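Local coordinates for protein F2 like fibronectin-binding protein (Streptococcus pneumoniae, PDB 5A0N) that probably mediates covalent attachment of the bacterium to host molecules through the internal thioester of its N-terminal domain, at residues K79-E84 and Q104-F109; T121-R126 and T137-V142; R126-G129 and T134-T137. All coordinates share one frame; numbering follows the deposited sequence.

In the fold
All three contacts fall in the helical part of the domain, and each is built round one aromatic side chain. Contact 1 is only partly buried: W106 and I81 are interior, while N82 and K83 lie at the exposed start of helix 83-93, so backbone and lysine methylenes supply much of the packing. Contacts 2 and 3 are buried and hold the same two elements, helix 123-128 and helix 132-152. Their chemistry is methyl-on-ring packing, V124 on F139 and A135 on W128, with no polar bond between segments. They adjoin, V124 CG1 meeting A135 CB at 3.6 Å, whereas the centre of contact 1 is about 21 Å from that of contact 2.

Contact 1 of 3, residues K79-E84 and Q104-F109; sequences KDINKE and QAWDTF
The indole of W106 has the K83 backbone laid over one of its faces. K83 CA stands 3.6 Å from the centroid of the five-membered ring and just 8° off the ring normal, a direct CH-pi contact. The same face carries the N82 carbonyl group, its carbon displaced toward the rim of the ring system. K83 CB then comes down to W106 CD1 at 3.5 Å, and K83 CG follows to the same CD1 at 3.6 Å. With CG anti to the backbone N (chi1 179°) and the chain extended beyond it, the lysine passes the pyrrole side of the indole and carries its amino group onward. At the six-membered ring the fit is looser: I81 O approaches W106 CH2 obliquely at 3.9 Å, and I81 CG1 lies 4.2 Å from W106 CZ3. Beyond the two segments, Y195 meets the indole edge-to-face and the Y190 ring also packs against it. N82 turns away from W106, and its OD1 accepts the backbone N-H of Q85. This is an N-cap, fixing the start of helix 83-93 just where K83 crosses the tryptophan. The evidence thus describes an N-capped helix start packed on a tryptophan within the helical insertion domain: the first turn of helix 83-93, entered from strand 75-78, rests on W106 from the first turn of helix 105-118.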
loop_
_atom_site.group_PDB
_atom_site.type_symbol
_atom_site.label_atom_id
_atom_site.label_comp_id
_atom_site.label_asym_id
_atom_site.label_seq_id
_atom_site.Cartn_x
_atom_site.Cartn_y
_atom_site.Cartn_z
ATOM N N LYS A 79 -10.814 -11.223 -3.008
ATOM C CA LYS A 79 -10.799 -10.662 -4.351
ATOM C C LYS A 79 -11.987 -9.728 -4.601
ATOM O O LYS A 79 -13.055 -9.901 -4.031
ATOM C CB LYS A 79 -10.830 -11.775 -5.408
ATOM C CG LYS A 79 -9.575 -12.619 -5.507
ATOM C CD LYS A 79 -9.694 -13.601 -6.670
ATOM N N ASP A 80 -11.784 -8.767 -5.488
ATOM C CA ASP A 80 -12.836 -7.945 -6.061
ATOM C C ASP A 80 -13.732 -7.303 -5.001
ATOM O O ASP A 80 -14.957 -7.428 -5.005
ATOM C CB ASP A 80 -13.627 -8.743 -7.107
ATOM C CG ASP A 80 -14.381 -7.846 -8.114
ATOM O OD1 ASP A 80 -14.147 -6.606 -8.243
ATOM O OD2 ASP A 80 -15.226 -8.415 -8.806
ATOM N N ILE A 81 -13.086 -6.572 -4.108
ATOM C CA ILE A 81 -13.789 -5.974 -3.002
ATOM C C ILE A 81 -14.526 -4.688 -3.419
ATOM O O ILE A 81 -14.150 -3.993 -4.383
ATOM C CB ILE A 81 -12.911 -5.692 -1.776
ATOM C CG1 ILE A 81 -11.905 -4.592 -2.051
ATOM C CG2 ILE A 81 -12.249 -6.959 -1.268
ATOM C CD1 ILE A 81 -10.986 -4.248 -0.896
ATOM N N ASN A 82 -15.555 -4.372 -2.639
ATOM C CA ASN A 82 -16.283 -3.117 -2.789
ATOM C C ASN A 82 -16.211 -2.269 -1.511
ATOM O O ASN A 82 -15.512 -2.624 -0.570
ATOM C CB ASN A 82 -17.751 -3.392 -3.170
ATOM C CG ASN A 82 -18.512 -4.183 -2.116
ATOM O OD1 ASN A 82 -18.152 -4.242 -0.944
ATOM N ND2 ASN A 82 -19.605 -4.779 -2.542
ATOM N N LYS A 83 -16.909 -1.132 -1.494
ATOM C CA LYS A 83 -16.849 -0.206 -0.377
ATOM C C LYS A 83 -17.185 -0.883 0.952
ATOM O O LYS A 83 -16.472 -0.708 1.947
ATOM C CB LYS A 83 -17.809 0.974 -0.603
ATOM C CG LYS A 83 -17.831 1.978 0.544
ATOM C CD LYS A 83 -18.690 3.206 0.234
ATOM C CE LYS A 83 -18.687 4.215 1.381
ATOM N NZ LYS A 83 -19.397 5.476 0.999
ATOM N N GLU A 84 -18.279 -1.647 0.960
ATOM C CA GLU A 84 -18.749 -2.273 2.196
ATOM C C GLU A 84 -17.755 -3.306 2.702
ATOM O O GLU A 84 -17.461 -3.362 3.896
ATOM C CB GLU A 84 -20.144 -2.870 2.029
ATOM C CG GLU A 84 -21.200 -1.828 1.682
ATOM C CD GLU A 84 -21.164 -1.257 0.225
ATOM O OE1 GLU A 84 -20.615 -1.886 -0.766
ATOM O OE2 GLU A 84 -21.717 -0.131 0.056
ATOM N N GLN A 104 -15.423 7.829 4.661
ATOM C CA GLN A 104 -14.609 8.229 3.541
ATOM C C GLN A 104 -13.399 7.320 3.297
ATOM O O GLN A 104 -12.669 7.527 2.314
ATOM C CB GLN A 104 -14.122 9.671 3.727
ATOM C CG GLN A 104 -15.277 10.667 3.814
ATOM C CD GLN A 104 -14.835 12.135 3.852
ATOM O OE1 GLN A 104 -13.692 12.471 4.142
ATOM N NE2 GLN A 104 -15.753 13.026 3.542
ATOM N N ALA A 105 -13.212 6.299 4.131
ATOM C CA ALA A 105 -11.979 5.494 4.067
ATOM C C ALA A 105 -11.837 4.742 2.744
ATOM O O ALA A 105 -10.755 4.658 2.185
ATOM C CB ALA A 105 -11.909 4.511 5.239
ATOM N N TRP A 106 -12.933 4.217 2.207
ATOM C CA TRP A 106 -12.871 3.578 0.896
ATOM C C TRP A 106 -12.499 4.573 -0.186
ATOM O O TRP A 106 -11.686 4.280 -1.068
ATOM C CB TRP A 106 -14.218 2.951 0.560
ATOM C CG TRP A 106 -14.387 2.493 -0.859
ATOM C CD1 TRP A 106 -15.251 3.014 -1.767
ATOM C CD2 TRP A 106 -13.704 1.408 -1.525
ATOM N NE1 TRP A 106 -15.177 2.326 -2.944
ATOM C CE2 TRP A 106 -14.254 1.322 -2.820
ATOM C CE3 TRP A 106 -12.692 0.501 -1.152
ATOM C CZ2 TRP A 106 -13.849 0.372 -3.729
ATOM C CZ3 TRP A 106 -12.313 -0.432 -2.060
ATOM C CH2 TRP A 106 -12.904 -0.509 -3.314
ATOM N N ASP A 107 -13.069 5.775 -0.120
ATOM C CA ASP A 107 -12.813 6.786 -1.138
ATOM C C ASP A 107 -11.320 7.133 -1.187
ATOM O O ASP A 107 -10.698 7.116 -2.251
ATOM C CB ASP A 107 -13.661 8.044 -0.894
ATOM C CG ASP A 107 -13.629 9.007 -2.065
ATOM O OD1 ASP A 107 -13.603 8.569 -3.227
ATOM O OD2 ASP A 107 -13.631 10.233 -1.845
ATOM N N THR A 108 -10.731 7.394 -0.022
ATOM C CA THR A 108 -9.326 7.782 -0.036
ATOM C C THR A 108 -8.392 6.629 -0.407
ATOM O O THR A 108 -7.488 6.839 -1.193
ATOM C CB THR A 108 -8.868 8.472 1.272
ATOM O OG1 THR A 108 -8.976 7.565 2.367
ATOM C CG2 THR A 108 -9.690 9.730 1.527
ATOM N N PHE A 109 -8.640 5.437 0.128
ATOM C CA PHE A 109 -7.790 4.306 -0.220
ATOM C C PHE A 109 -7.915 3.971 -1.695
ATOM O O PHE A 109 -6.927 3.755 -2.397
ATOM C CB PHE A 109 -8.112 3.046 0.611
ATOM C CG PHE A 109 -7.525 1.826 -0.016
ATOM C CD1 PHE A 109 -6.154 1.606 0.074
ATOM C CD2 PHE A 109 -8.276 0.987 -0.788
ATOM C CE1 PHE A 109 -5.554 0.585 -0.639
ATOM C CE2 PHE A 109 -7.686 -0.052 -1.463
ATOM C CZ PHE A 109 -6.320 -0.257 -1.381
#

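Contact 2 of 3, residues T121-R126 and T137-V142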
loop_
_atom_site.group_PDB
_atom_site.type_symbol
_atom_site.label_atom_id
_atom_site.label_comp_id
_atom_site.label_asym_id
_atom_site.label_seq_id
_atom_site.Cartn_x
_atom_site.Cartn_y
_atom_site.Cartn_z
ATOM N N THR A 121 -3.506 11.974 -13.017
ATOM C CA THR A 121 -3.142 13.396 -13.130
ATOM C C THR A 121 -1.648 13.600 -13.399
ATOM O O THR A 121 -1.146 14.716 -13.316
ATOM C CB THR A 121 -3.599 14.208 -11.896
ATOM O OG1 THR A 121 -2.883 13.764 -10.737
ATOM C CG2 THR A 121 -5.118 14.055 -11.673
ATOM N N ASP A 122 -0.927 12.528 -13.749
ATOM C CA ASP A 122 0.468 12.648 -14.189
ATOM C C ASP A 122 1.347 13.336 -13.128
ATOM O O ASP A 122 2.154 14.220 -13.422
ATOM C CB ASP A 122 0.568 13.351 -15.546
ATOM C CG ASP A 122 0.443 12.395 -16.692
ATOM O OD1 ASP A 122 1.071 11.322 -16.625
ATOM O OD2 ASP A 122 -0.266 12.733 -17.645
ATOM N N ILE A 123 1.236 12.849 -11.904
ATOM C CA ILE A 123 2.094 13.304 -10.826
ATOM C C ILE A 123 3.527 12.869 -11.072
ATOM O O ILE A 123 4.467 13.629 -10.810
ATOM C CB ILE A 123 1.570 12.813 -9.470
ATOM C CG1 ILE A 123 0.191 13.451 -9.223
ATOM C CG2 ILE A 123 2.555 13.104 -8.355
ATOM C CD1 ILE A 123 -0.534 12.915 -8.026
ATOM N N VAL A 124 3.712 11.610 -11.484
ATOM C CA VAL A 124 5.078 11.116 -11.643
ATOM C C VAL A 124 5.876 11.908 -12.681
ATOM O O VAL A 124 7.016 12.300 -12.418
ATOM C CB VAL A 124 5.090 9.618 -11.929
ATOM C CG1 VAL A 124 6.500 9.144 -12.320
ATOM C CG2 VAL A 124 4.602 8.855 -10.712
ATOM N N LYS A 125 5.279 12.197 -13.840
ATOM C CA LYS A 125 5.979 13.013 -14.832
ATOM C C LYS A 125 6.380 14.365 -14.264
ATOM O O LYS A 125 7.466 14.866 -14.514
ATOM C CB LYS A 125 5.088 13.305 -16.048
ATOM C CG LYS A 125 4.953 12.219 -17.074
ATOM C CD LYS A 125 4.242 12.753 -18.307
ATOM N N ARG A 126 5.489 14.980 -13.496
ATOM C CA ARG A 126 5.792 16.308 -12.950
ATOM C C ARG A 126 6.847 16.278 -11.848
ATOM O O ARG A 126 7.601 17.220 -11.708
ATOM C CB ARG A 126 4.494 16.963 -12.445
ATOM C CG ARG A 126 3.549 17.320 -13.590
ATOM C CD ARG A 126 2.325 18.007 -13.082
ATOM N NE ARG A 126 1.399 17.087 -12.442
ATOM C CZ ARG A 126 0.504 17.396 -11.509
ATOM N NH1 ARG A 126 0.437 18.612 -10.965
ATOM N NH2 ARG A 126 -0.316 16.454 -11.128
ATOM N N THR A 137 9.455 3.229 -6.462
ATOM C CA THR A 137 9.431 3.061 -5.003
ATOM C C THR A 137 9.161 4.366 -4.279
ATOM O O THR A 137 8.442 4.367 -3.281
ATOM C CB THR A 137 10.743 2.436 -4.477
ATOM O OG1 THR A 137 11.842 3.282 -4.815
ATOM C CG2 THR A 137 10.947 1.015 -5.034
ATOM N N TYR A 138 9.745 5.473 -4.736
ATOM C CA TYR A 138 9.602 6.733 -3.992
ATOM C C TYR A 138 8.146 7.261 -4.047
ATOM O O TYR A 138 7.666 7.844 -3.085
ATOM C CB TYR A 138 10.604 7.800 -4.467
ATOM C CG TYR A 138 12.020 7.581 -3.945
ATOM C CD1 TYR A 138 12.827 6.570 -4.433
ATOM C CD2 TYR A 138 12.540 8.375 -2.947
ATOM C CE1 TYR A 138 14.094 6.386 -3.953
ATOM C CE2 TYR A 138 13.824 8.175 -2.476
ATOM C CZ TYR A 138 14.583 7.186 -2.984
ATOM O OH TYR A 138 15.859 7.000 -2.506
ATOM N N PHE A 139 7.447 7.021 -5.152
ATOM C CA PHE A 139 6.025 7.403 -5.226
ATOM C C PHE A 139 5.172 6.453 -4.386
ATOM O O PHE A 139 4.196 6.872 -3.779
ATOM C CB PHE A 139 5.535 7.443 -6.672
ATOM C CG PHE A 139 4.167 8.067 -6.868
ATOM C CD1 PHE A 139 3.832 9.292 -6.294
ATOM C CD2 PHE A 139 3.223 7.455 -7.688
ATOM C CE1 PHE A 139 2.600 9.874 -6.534
ATOM C CE2 PHE A 139 1.995 8.055 -7.918
ATOM C CZ PHE A 139 1.700 9.253 -7.345
ATOM N N HIS A 140 5.521 5.154 -4.373
ATOM C CA HIS A 140 4.810 4.226 -3.484
ATOM C C HIS A 140 4.849 4.770 -2.054
ATOM O O HIS A 140 3.834 4.792 -1.357
ATOM C CB HIS A 140 5.437 2.826 -3.541
ATOM C CG HIS A 140 4.693 1.830 -2.719
ATOM N ND1 HIS A 140 4.836 1.725 -1.357
ATOM C CD2 HIS A 140 3.778 0.894 -3.083
ATOM C CE1 HIS A 140 4.038 0.772 -0.916
ATOM N NE2 HIS A 140 3.380 0.257 -1.936
ATOM N N GLN A 141 6.029 5.207 -1.616
ATOM C CA GLN A 141 6.191 5.609 -0.232
ATOM C C GLN A 141 5.315 6.830 0.099
ATOM O O GLN A 141 4.706 6.860 1.163
ATOM C CB GLN A 141 7.657 5.891 0.062
ATOM C CG GLN A 141 7.927 6.204 1.515
ATOM C CD GLN A 141 9.382 6.401 1.825
ATOM O OE1 GLN A 141 10.110 6.994 1.035
ATOM N NE2 GLN A 141 9.834 5.818 2.942
ATOM N N VAL A 142 5.263 7.853 -0.766
ATOM C CA VAL A 142 4.394 9.006 -0.433
ATOM C C VAL A 142 2.921 8.659 -0.497
ATOM O O VAL A 142 2.142 9.123 0.340
ATOM C CB VAL A 142 4.687 10.293 -1.231
ATOM C CG1 VAL A 142 6.010 10.870 -0.778
ATOM C CG2 VAL A 142 4.634 10.070 -2.743
#
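Apolar contact across the two segments is carried by I123 and V124 on one side and the ring of F139 on the other. V124 CG2 lies over a face of that ring, 4.0 Å from its centroid and 26° off the normal. This CH-pi contact is shifted toward the rim, which brings V124 CG2 to 3.6 Å from F139 CD2. I123 arrives from a different direction, its side chain crossing the phenylalanine at about a right angle. Its CG2 reaches F139 CE1 at 3.7 Å, and its CB and CG2 both lie near CZ. The phenylalanine can span both residues because CG is anti to the backbone N (chi1 -169°), which extends the ring from helix 132-152 toward the first turn of helix 123-128. These are successive helices of the helical insertion domain joined by a short connection, and the ring occupies part of the interface between them, next to W128; M178 of helix 170-182 also packs on I123.

Within T121-R126 the polar interactions gather at the start of helix 123-128. R126 folds back over that turn: its NE donates to D122 O at 3.1 Å, fairly straight at 163°, while its NH2 donates to T121 O at 2.9 Å along a more bent path. Both donors sit above the planes of the carbonyls they meet. The NH2 group also forms a salt bridge with D182, whose OD2 bonds T121 OG1 as well. The D119 carboxylate receives the amides of I123 and V124, one on each oxygen.

Contact 3 of 3, residues R126-G129 and T134-T137; sequences RAWG and TART
The short connection between two consecutive helices of the helical insertion domain, 123-128 and 132-152, is closed by W128 packing on A135 and T134. G129, the first residue to depart from helical angles, has a positive phi of 66° and directly follows the tryptophan. A135 presents its methyl to one face of the indole: CB stands 3.5 Å above the ring plane, offset toward the rim, and 3.7 Å from W128 CD2. The CH-pi contact with the five-membered ring is accordingly off-centre, 30° from the normal. The far end of the indole continues into the neighbouring packing, with Y138 CB against W128 CZ2 and F139 CD1 against W128 CZ3. Helix 170-182 contributes Q171, Q172 and A175 against the same side chain, which leaves the tryptophan buried among three helices. T134 divides its two branches between different tasks. OG1, beside the backbone N, is hydrogen-bonded to OD2 of D131, just before helix 132-152. The methyl, anti to that N, crosses to the pyrrole part of the indole, where T134 CG2 approaches obliquely to 3.6 Å from W128 NE1 and 3.7 Å from W128 CD1.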
loop_
_atom_site.group_PDB
_atom_site.type_symbol
_atom_site.label_atom_id
_atom_site.label_comp_id
_atom_site.label_asym_id
_atom_site.label_seq_id
_atom_site.Cartn_x
_atom_site.Cartn_y
_atom_site.Cartn_z
ATOM N N ARG A 126 5.489 14.980 -13.496
ATOM C CA ARG A 126 5.792 16.308 -12.950
ATOM C C ARG A 126 6.847 16.278 -11.848
ATOM O O ARG A 126 7.601 17.220 -11.708
ATOM C CB ARG A 126 4.494 16.963 -12.445
ATOM C CG ARG A 126 3.549 17.320 -13.590
ATOM C CD ARG A 126 2.325 18.007 -13.082
ATOM N NE ARG A 126 1.399 17.087 -12.442
ATOM C CZ ARG A 126 0.504 17.396 -11.509
ATOM N NH1 ARG A 126 0.437 18.612 -10.965
ATOM N NH2 ARG A 126 -0.316 16.454 -11.128
ATOM N N ALA A 127 6.859 15.219 -11.028
ATOM C CA ALA A 127 7.770 15.157 -9.881
ATOM C C ALA A 127 9.114 14.511 -10.179
ATOM O O ALA A 127 10.137 14.964 -9.639
ATOM C CB ALA A 127 7.081 14.439 -8.717
ATOM N N TRP A 128 9.085 13.442 -10.974
ATOM C CA TRP A 128 10.298 12.660 -11.305
ATOM C C TRP A 128 10.691 12.738 -12.776
ATOM O O TRP A 128 11.746 12.236 -13.138
ATOM C CB TRP A 128 10.169 11.167 -10.883
ATOM C CG TRP A 128 10.262 10.963 -9.431
ATOM C CD1 TRP A 128 11.404 10.826 -8.692
ATOM C CD2 TRP A 128 9.172 10.869 -8.500
ATOM N NE1 TRP A 128 11.083 10.682 -7.353
ATOM C CE2 TRP A 128 9.720 10.720 -7.221
ATOM C CE3 TRP A 128 7.792 10.920 -8.635
ATOM C CZ2 TRP A 128 8.926 10.623 -6.089
ATOM C CZ3 TRP A 128 7.008 10.817 -7.504
ATOM C CH2 TRP A 128 7.567 10.684 -6.261
ATOM N N GLY A 129 9.858 13.319 -13.634
ATOM C CA GLY A 129 10.176 13.387 -15.058
ATOM C C GLY A 129 10.186 11.976 -15.606
ATOM O O GLY A 129 9.215 11.222 -15.446
ATOM N N THR A 134 13.273 5.424 -10.153
ATOM C CA THR A 134 13.209 6.032 -8.817
ATOM C C THR A 134 11.750 6.155 -8.369
ATOM O O THR A 134 11.392 5.775 -7.240
ATOM C CB THR A 134 13.882 7.408 -8.828
ATOM O OG1 THR A 134 15.273 7.220 -9.104
ATOM C CG2 THR A 134 13.698 8.172 -7.508
ATOM N N ALA A 135 10.876 6.635 -9.258
ATOM C CA ALA A 135 9.495 6.863 -8.893
ATOM C C ALA A 135 8.785 5.598 -8.448
ATOM O O ALA A 135 7.924 5.651 -7.558
ATOM C CB ALA A 135 8.735 7.511 -10.028
ATOM N N ARG A 136 9.169 4.443 -9.000
ATOM C CA ARG A 136 8.463 3.213 -8.692
ATOM C C ARG A 136 8.380 2.959 -7.192
ATOM O O ARG A 136 7.340 2.496 -6.689
ATOM C CB ARG A 136 9.168 2.032 -9.387
ATOM C CG ARG A 136 8.528 0.674 -9.152
ATOM C CD ARG A 136 9.282 -0.423 -9.904
ATOM N NE ARG A 136 10.590 -0.565 -9.282
ATOM C CZ ARG A 136 10.872 -1.396 -8.279
ATOM N NH1 ARG A 136 9.982 -2.260 -7.826
ATOM N NH2 ARG A 136 12.065 -1.337 -7.743
ATOM N N THR A 137 9.455 3.229 -6.462
ATOM C CA THR A 137 9.431 3.061 -5.003
ATOM C C THR A 137 9.161 4.366 -4.279
ATOM O O THR A 137 8.442 4.367 -3.281
ATOM C CB THR A 137 10.743 2.436 -4.477
ATOM O OG1 THR A 137 11.842 3.282 -4.815
ATOM C CG2 THR A 137 10.947 1.015 -5.034
#